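PDB 1KS8: endo-b-1,4-glucanase from Nasutitermes takasagoensis, which probably cleaves internal beta-1,4-glucosidic linkages of cellulose and related beta-glucans, as a family 9 glycoside hydrolase. Local coordinates for residues A[193-196]-A[197-201]; A[327-330]-A[331-334]. All coordinates share one frame; numbering follows the deposited sequence.

Two local contacts from one catalytic domain illustrate how neighbouring residues in one stretch of chain bond to each other within a larger fold. Contact 1 is a short, weakly bonded turn of helix, about 195-198, tied through its carbonyl groups and three waters; contact 2 is two turns within the long helix 324-341. Their centres lie 37 Å apart, on opposite sides of the centre of the chain, and their nearest atoms are about 27 Å from each other. Contact 1 lies near residues that bind calcium in this protein, though no ion is bound here: the side chain of K194 is about 7 Å from that of D210, and the side chain of Y195 about 8 Å from that of D254. Contact 2 is remote from the annotated sites.

Contact 1. Residues A[193-196]-A[197-201]; sequences GKYS and DSITD
Backbone bonds close the turn that joins K194 and Y195 to the three residues from D197 to I199. The carbonyl oxygen of K194 accepts the amide of D197, whereas Y195 O takes two donors: S198 N from above the carbonyl plane, and I199 N, almost in line with C=O, at 2.7 Å with an N-H...O angle of 166°.

Water carries the polar side-chain contact. With NZ of K194 4.9 Å from OD2 of D197, the opposite charges do not touch; one water accepts from NZ and donates to OD2 at 2.7 Å, and another links the backbone N of K194 to the same oxygen. A third donates to D197 OD1 and is hydrogen-bonded to S196 OG, which also meets the amide of S208. K194 CG stands beside the backbone N (chi1 -59°), and from there the extended chain passes the carboxylate obliquely, its CD 3.6 Å from OD2 of D197.

Apolar contact is slight: CD1 of I199 lies at the edge of the Y195 ring, 4.2 Å from CD2, while Y195 OH bonds to Y206 O.

A short, weakly bonded helical turn, about 195-198, gives way to an inverse gamma turn centred on I199, near the calcium-binding residues.

Contact 2. Residues A[327-330]-A[331-334]; sequences YRQF and AQTQ
T333 turns its hydroxyl back over F330, and this pair lies at the centre of the side-chain contact. OG1 of T333 donates to F330 O at 2.6 Å, in the carbonyl plane and on a lone pair. T333 OG1 itself lies 4.1 Å above the plane of the F330 ring, over its centre. The torsion responsible places OG1 between the backbone N and carbonyl carbon of T333 (chi1 66°), facing the preceding turn, while CG2 packs 3.3 Å from Q329 O.

Q334 reaches the same hydroxyl from the neighbouring position. Its chain bends at its second torsion and brings NE2 back to T333 OG1, a bond of 3.2 Å with its acceptor close to the amide plane. The hydroxyl thus donates one hydrogen bond, to the backbone, and accepts another, from the amide. Ring and amide planes of F330 and Q334 are only 12° apart, yet NE2 approaches obliquely, 3.7 Å from CE2. Beyond the helix, NE2 also donates to G294 O and OE1 accepts from L296 N, so this buried amide is held from both ends. With an alanine here, T333 OG1 would probably lose its amide donor, and G294 O and L296 N their side-chain partner.

Q329 and Q332 meet differently: their amides are turned 84° to each other, with the two NE2 atoms 3.6 Å apart, while Q332 OE1 bonds to Y5 OH. Underneath run regular i to i+4 bonds, A331 N to Y327 O, Q332 N to R328 O and T333 N to Q329 O. F330 and Y327 reach helices 271-286 and 303-319. The whole is a two-turn piece of alpha-helix in which a threonine hydroxyl bonds the carbonyl three residues earlier, within a helix of the (alpha/alpha)6 fold of family 9.

Contact 1. Residues A[193-196]-A[197-201]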
ATOM      1  N   GLY A 193      21.857   4.357  -0.603  1.00 14.02           N
ATOM      2  CA  GLY A 193      21.954   3.149   0.197  1.00 13.60           C
ATOM      3  C   GLY A 193      20.619   2.451   0.388  1.00 12.47           C
ATOM      4  O   GLY A 193      19.564   3.057   0.207  1.00 12.53           O
ATOM      5  N   LYS A 194      20.668   1.168   0.738  1.00 12.68           N
ATOM      6  CA  LYS A 194      19.459   0.382   0.983  1.00 13.29           C
ATOM      7  C   LYS A 194      19.037   0.642   2.426  1.00 11.37           C
ATOM      8  O   LYS A 194      19.846   0.486   3.340  1.00 11.11           O
ATOM      9  CB  LYS A 194      19.747  -1.111   0.820  1.00 15.46           C
ATOM     10  CG  LYS A 194      20.255  -1.528  -0.547  1.00 18.98           C
ATOM     11  CD  LYS A 194      20.633  -3.006  -0.542  1.00 23.31           C
ATOM     12  CE  LYS A 194      21.197  -3.448  -1.880  1.00 25.76           C
ATOM     13  NZ  LYS A 194      21.617  -4.877  -1.852  1.00 28.73           N
ATOM     14  N   TYR A 195      17.778   1.008   2.646  1.00 10.67           N
ATOM     15  CA  TYR A 195      17.338   1.291   4.006  1.00  9.45           C
ATOM     16  C   TYR A 195      17.435   0.098   4.955  1.00  9.90           C
ATOM     17  O   TYR A 195      17.661   0.285   6.148  1.00  9.51           O
ATOM     18  CB  TYR A 195      15.904   1.844   4.021  1.00  9.09           C
ATOM     19  CG  TYR A 195      14.824   0.805   4.249  1.00  8.21           C
ATOM     20  CD1 TYR A 195      14.430  -0.058   3.229  1.00  8.57           C
ATOM     21  CD2 TYR A 195      14.212   0.673   5.496  1.00  8.39           C
ATOM     22  CE1 TYR A 195      13.454  -1.029   3.444  1.00  8.59           C
ATOM     23  CE2 TYR A 195      13.235  -0.292   5.723  1.00  8.29           C
ATOM     24  CZ  TYR A 195      12.861  -1.140   4.693  1.00  7.94           C
ATOM     25  OH  TYR A 195      11.898  -2.095   4.916  1.00  8.75           O
ATOM     26  N   SER A 196      17.269  -1.121   4.445  1.00  9.73           N
ATOM     27  CA  SER A 196      17.339  -2.287   5.320  1.00 10.36           C
ATOM     28  C   SER A 196      18.762  -2.652   5.738  1.00 11.01           C
ATOM     29  O   SER A 196      18.961  -3.575   6.529  1.00 11.76           O
ATOM     30  CB  SER A 196      16.622  -3.495   4.697  1.00 11.95           C
ATOM     31  OG  SER A 196      17.142  -3.845   3.432  1.00 13.27           O
ATOM     32  N   ASP A 197      19.747  -1.933   5.202  1.00 11.72           N
ATOM     33  CA  ASP A 197      21.136  -2.148   5.595  1.00 12.01           C
ATOM     34  C   ASP A 197      21.380  -1.206   6.777  1.00 12.25           C
ATOM     35  O   ASP A 197      22.343  -1.362   7.528  1.00 13.49           O
ATOM     36  CB  ASP A 197      22.108  -1.806   4.458  1.00 13.47           C
ATOM     37  CG  ASP A 197      22.224  -2.913   3.425  1.00 17.31           C
ATOM     38  OD1 ASP A 197      21.828  -4.059   3.720  1.00 16.52           O
ATOM     39  OD2 ASP A 197      22.729  -2.636   2.316  1.00 21.67           O
ATOM     40  N   SER A 198      20.496  -0.221   6.924  1.00 10.94           N
ATOM     41  CA  SER A 198      20.576   0.752   8.012  1.00 10.26           C
ATOM     42  C   SER A 198      19.631   0.317   9.132  1.00 10.88           C
ATOM     43  O   SER A 198      20.045   0.156  10.280  1.00 13.33           O
ATOM     44  CB  SER A 198      20.203   2.144   7.500  1.00 10.78           C
ATOM     45  OG  SER A 198      21.136   2.579   6.522  1.00 12.89           O
ATOM     46  N   ILE A 199      18.357   0.142   8.797  1.00  9.32           N
ATOM     47  CA  ILE A 199      17.371  -0.327   9.763  1.00  9.34           C
ATOM     48  C   ILE A 199      17.404  -1.835   9.537  1.00  9.26           C
ATOM     49  O   ILE A 199      16.582  -2.397   8.809  1.00  9.41           O
ATOM     50  CB  ILE A 199      15.971   0.247   9.459  1.00  9.37           C
ATOM     51  CG1 ILE A 199      16.010   1.774   9.577  1.00 10.28           C
ATOM     52  CG2 ILE A 199      14.943  -0.337  10.421  1.00  9.81           C
ATOM     53  CD1 ILE A 199      14.688   2.468   9.294  1.00  9.71           C
ATOM     54  N   THR A 200      18.387  -2.483  10.153  1.00  9.54           N
ATOM     55  CA  THR A 200      18.575  -3.914   9.970  1.00  9.74           C
ATOM     56  C   THR A 200      17.433  -4.816  10.411  1.00  9.52           C
ATOM     57  O   THR A 200      17.307  -5.931   9.911  1.00 10.62           O
ATOM     58  CB  THR A 200      19.881  -4.396  10.641  1.00 10.75           C
ATOM     59  OG1 THR A 200      19.842  -4.110  12.042  1.00 12.75           O
ATOM     60  CG2 THR A 200      21.087  -3.700  10.012  1.00 12.72           C
ATOM     61  N   ASP A 201      16.594  -4.358  11.332  1.00  8.94           N
ATOM     62  CA  ASP A 201      15.488  -5.201  11.763  1.00  9.37           C
ATOM     63  C   ASP A 201      14.569  -5.489  10.580  1.00  9.69           C
ATOM     64  O   ASP A 201      13.977  -6.563  10.487  1.00  9.62           O
ATOM     65  CB  ASP A 201      14.686  -4.528  12.877  1.00  7.88           C
ATOM     66  CG  ASP A 201      13.710  -5.480  13.542  1.00  8.83           C
ATOM     67  OD1 ASP A 201      12.487  -5.227  13.504  1.00  8.62           O
ATOM     68  OD2 ASP A 201      14.178  -6.493  14.102  1.00  9.71           O
TER
HETATM   69  O   HOH W   1      23.247  -0.010   1.261  1.00 24.38           O
HETATM   70  O   HOH W   2      23.276  -4.844   0.827  1.00 39.04           O
HETATM   71  O   HOH W   3      19.412  -5.156   3.454  1.00 21.87           O

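Contact 2. Residues A[327-330]-A[331-334]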
ATOM      1  N   TYR A 327      -7.816  -4.191 -21.891  1.00 12.54           N
ATOM      2  CA  TYR A 327      -7.056  -4.039 -20.654  1.00 11.67           C
ATOM      3  C   TYR A 327      -7.988  -3.842 -19.461  1.00 11.79           C
ATOM      4  O   TYR A 327      -7.790  -4.437 -18.400  1.00 10.85           O
ATOM      5  CB  TYR A 327      -6.095  -2.853 -20.768  1.00 11.89           C
ATOM      6  CG  TYR A 327      -4.829  -3.136 -21.553  1.00 12.72           C
ATOM      7  CD1 TYR A 327      -4.689  -4.298 -22.318  1.00 12.93           C
ATOM      8  CD2 TYR A 327      -3.769  -2.231 -21.533  1.00 12.97           C
ATOM      9  CE1 TYR A 327      -3.521  -4.549 -23.042  1.00 13.51           C
ATOM     10  CE2 TYR A 327      -2.602  -2.472 -22.251  1.00 13.80           C
ATOM     11  CZ  TYR A 327      -2.484  -3.627 -23.002  1.00 13.59           C
ATOM     12  OH  TYR A 327      -1.324  -3.854 -23.707  1.00 14.46           O
ATOM     13  N   ARG A 328      -9.005  -3.006 -19.637  1.00 11.07           N
ATOM     14  CA  ARG A 328      -9.968  -2.751 -18.573  1.00 11.00           C
ATOM     15  C   ARG A 328     -10.760  -4.013 -18.255  1.00 11.22           C
ATOM     16  O   ARG A 328     -11.022  -4.317 -17.090  1.00 10.46           O
ATOM     17  CB  ARG A 328     -10.916  -1.623 -18.986  1.00 11.30           C
ATOM     18  CG  ARG A 328     -10.260  -0.256 -18.944  1.00 10.88           C
ATOM     19  CD  ARG A 328     -11.083   0.804 -19.656  1.00 10.95           C
ATOM     20  NE  ARG A 328     -10.487   2.124 -19.480  1.00 11.87           N
ATOM     21  CZ  ARG A 328     -10.788   3.196 -20.208  1.00 13.30           C
ATOM     22  NH1 ARG A 328     -11.686   3.118 -21.181  1.00 14.81           N
ATOM     23  NH2 ARG A 328     -10.189   4.354 -19.952  1.00 14.50           N
ATOM     24  N   GLN A 329     -11.137  -4.751 -19.294  1.00 11.85           N
ATOM     25  CA  GLN A 329     -11.889  -5.985 -19.110  1.00 13.33           C
ATOM     26  C   GLN A 329     -11.053  -7.005 -18.343  1.00 11.87           C
ATOM     27  O   GLN A 329     -11.540  -7.633 -17.400  1.00 11.98           O
ATOM     28  CB  GLN A 329     -12.287  -6.570 -20.466  1.00 15.56           C
ATOM     29  CG  GLN A 329     -13.049  -7.890 -20.383  1.00 21.96           C
ATOM     30  CD  GLN A 329     -14.486  -7.721 -19.917  1.00 24.99           C
ATOM     31  OE1 GLN A 329     -15.201  -8.703 -19.712  1.00 29.45           O
ATOM     32  NE2 GLN A 329     -14.920  -6.476 -19.758  1.00 27.62           N
ATOM     33  N   PHE A 330      -9.791  -7.169 -18.734  1.00 11.02           N
ATOM     34  CA  PHE A 330      -8.947  -8.138 -18.050  1.00 11.11           C
ATOM     35  C   PHE A 330      -8.735  -7.735 -16.598  1.00 10.01           C
ATOM     36  O   PHE A 330      -8.778  -8.576 -15.702  1.00  9.49           O
ATOM     37  CB  PHE A 330      -7.588  -8.288 -18.735  1.00 10.83           C
ATOM     38  CG  PHE A 330      -6.840  -9.513 -18.290  1.00 12.01           C
ATOM     39  CD1 PHE A 330      -6.967 -10.712 -18.986  1.00 12.14           C
ATOM     40  CD2 PHE A 330      -6.079  -9.491 -17.127  1.00 11.75           C
ATOM     41  CE1 PHE A 330      -6.349 -11.874 -18.522  1.00 12.89           C
ATOM     42  CE2 PHE A 330      -5.459 -10.645 -16.657  1.00 13.47           C
ATOM     43  CZ  PHE A 330      -5.596 -11.840 -17.356  1.00 12.76           C
ATOM     44  N   ALA A 331      -8.494  -6.450 -16.366  1.00  9.90           N
ATOM     45  CA  ALA A 331      -8.299  -5.962 -15.007  1.00  9.85           C
ATOM     46  C   ALA A 331      -9.525  -6.320 -14.173  1.00  9.85           C
ATOM     47  O   ALA A 331      -9.404  -6.759 -13.031  1.00 10.15           O
ATOM     48  CB  ALA A 331      -8.096  -4.458 -15.015  1.00  9.00           C
ATOM     49  N   GLN A 332     -10.709  -6.140 -14.755  1.00  9.05           N
ATOM     50  CA  GLN A 332     -11.949  -6.448 -14.054  1.00  9.44           C
ATOM     51  C   GLN A 332     -12.051  -7.931 -13.691  1.00  9.14           C
ATOM     52  O   GLN A 332     -12.573  -8.275 -12.630  1.00  9.39           O
ATOM     53  CB  GLN A 332     -13.163  -6.038 -14.897  1.00 11.45           C
ATOM     54  CG  GLN A 332     -14.483  -6.140 -14.140  1.00 12.82           C
ATOM     55  CD  GLN A 332     -15.700  -5.862 -15.008  1.00 15.75           C
ATOM     56  OE1 GLN A 332     -16.812  -5.713 -14.500  1.00 18.23           O
ATOM     57  NE2 GLN A 332     -15.498  -5.803 -16.318  1.00 16.00           N
ATOM     58  N   THR A 333     -11.562  -8.818 -14.556  1.00  8.46           N
ATOM     59  CA  THR A 333     -11.647 -10.241 -14.238  1.00  9.61           C
ATOM     60  C   THR A 333     -10.821 -10.578 -12.999  1.00  9.37           C
ATOM     61  O   THR A 333     -11.187 -11.461 -12.225  1.00 10.08           O
ATOM     62  CB  THR A 333     -11.164 -11.149 -15.398  1.00 10.33           C
ATOM     63  OG1 THR A 333      -9.760 -10.963 -15.613  1.00 10.97           O
ATOM     64  CG2 THR A 333     -11.929 -10.837 -16.676  1.00 10.90           C
ATOM     65  N   GLN A 334      -9.709  -9.876 -12.809  1.00  9.16           N
ATOM     66  CA  GLN A 334      -8.856 -10.137 -11.657  1.00  9.77           C
ATOM     67  C   GLN A 334      -9.515  -9.643 -10.380  1.00  9.88           C
ATOM     68  O   GLN A 334      -9.530 -10.345  -9.367  1.00  9.73           O
ATOM     69  CB  GLN A 334      -7.489  -9.482 -11.860  1.00  9.65           C
ATOM     70  CG  GLN A 334      -6.770 -10.016 -13.090  1.00 11.53           C
ATOM     71  CD  GLN A 334      -6.594 -11.525 -13.044  1.00 10.19           C
ATOM     72  OE1 GLN A 334      -5.843 -12.045 -12.225  1.00 10.03           O
ATOM     73  NE2 GLN A 334      -7.300 -12.233 -13.920  1.00 12.28           N
TER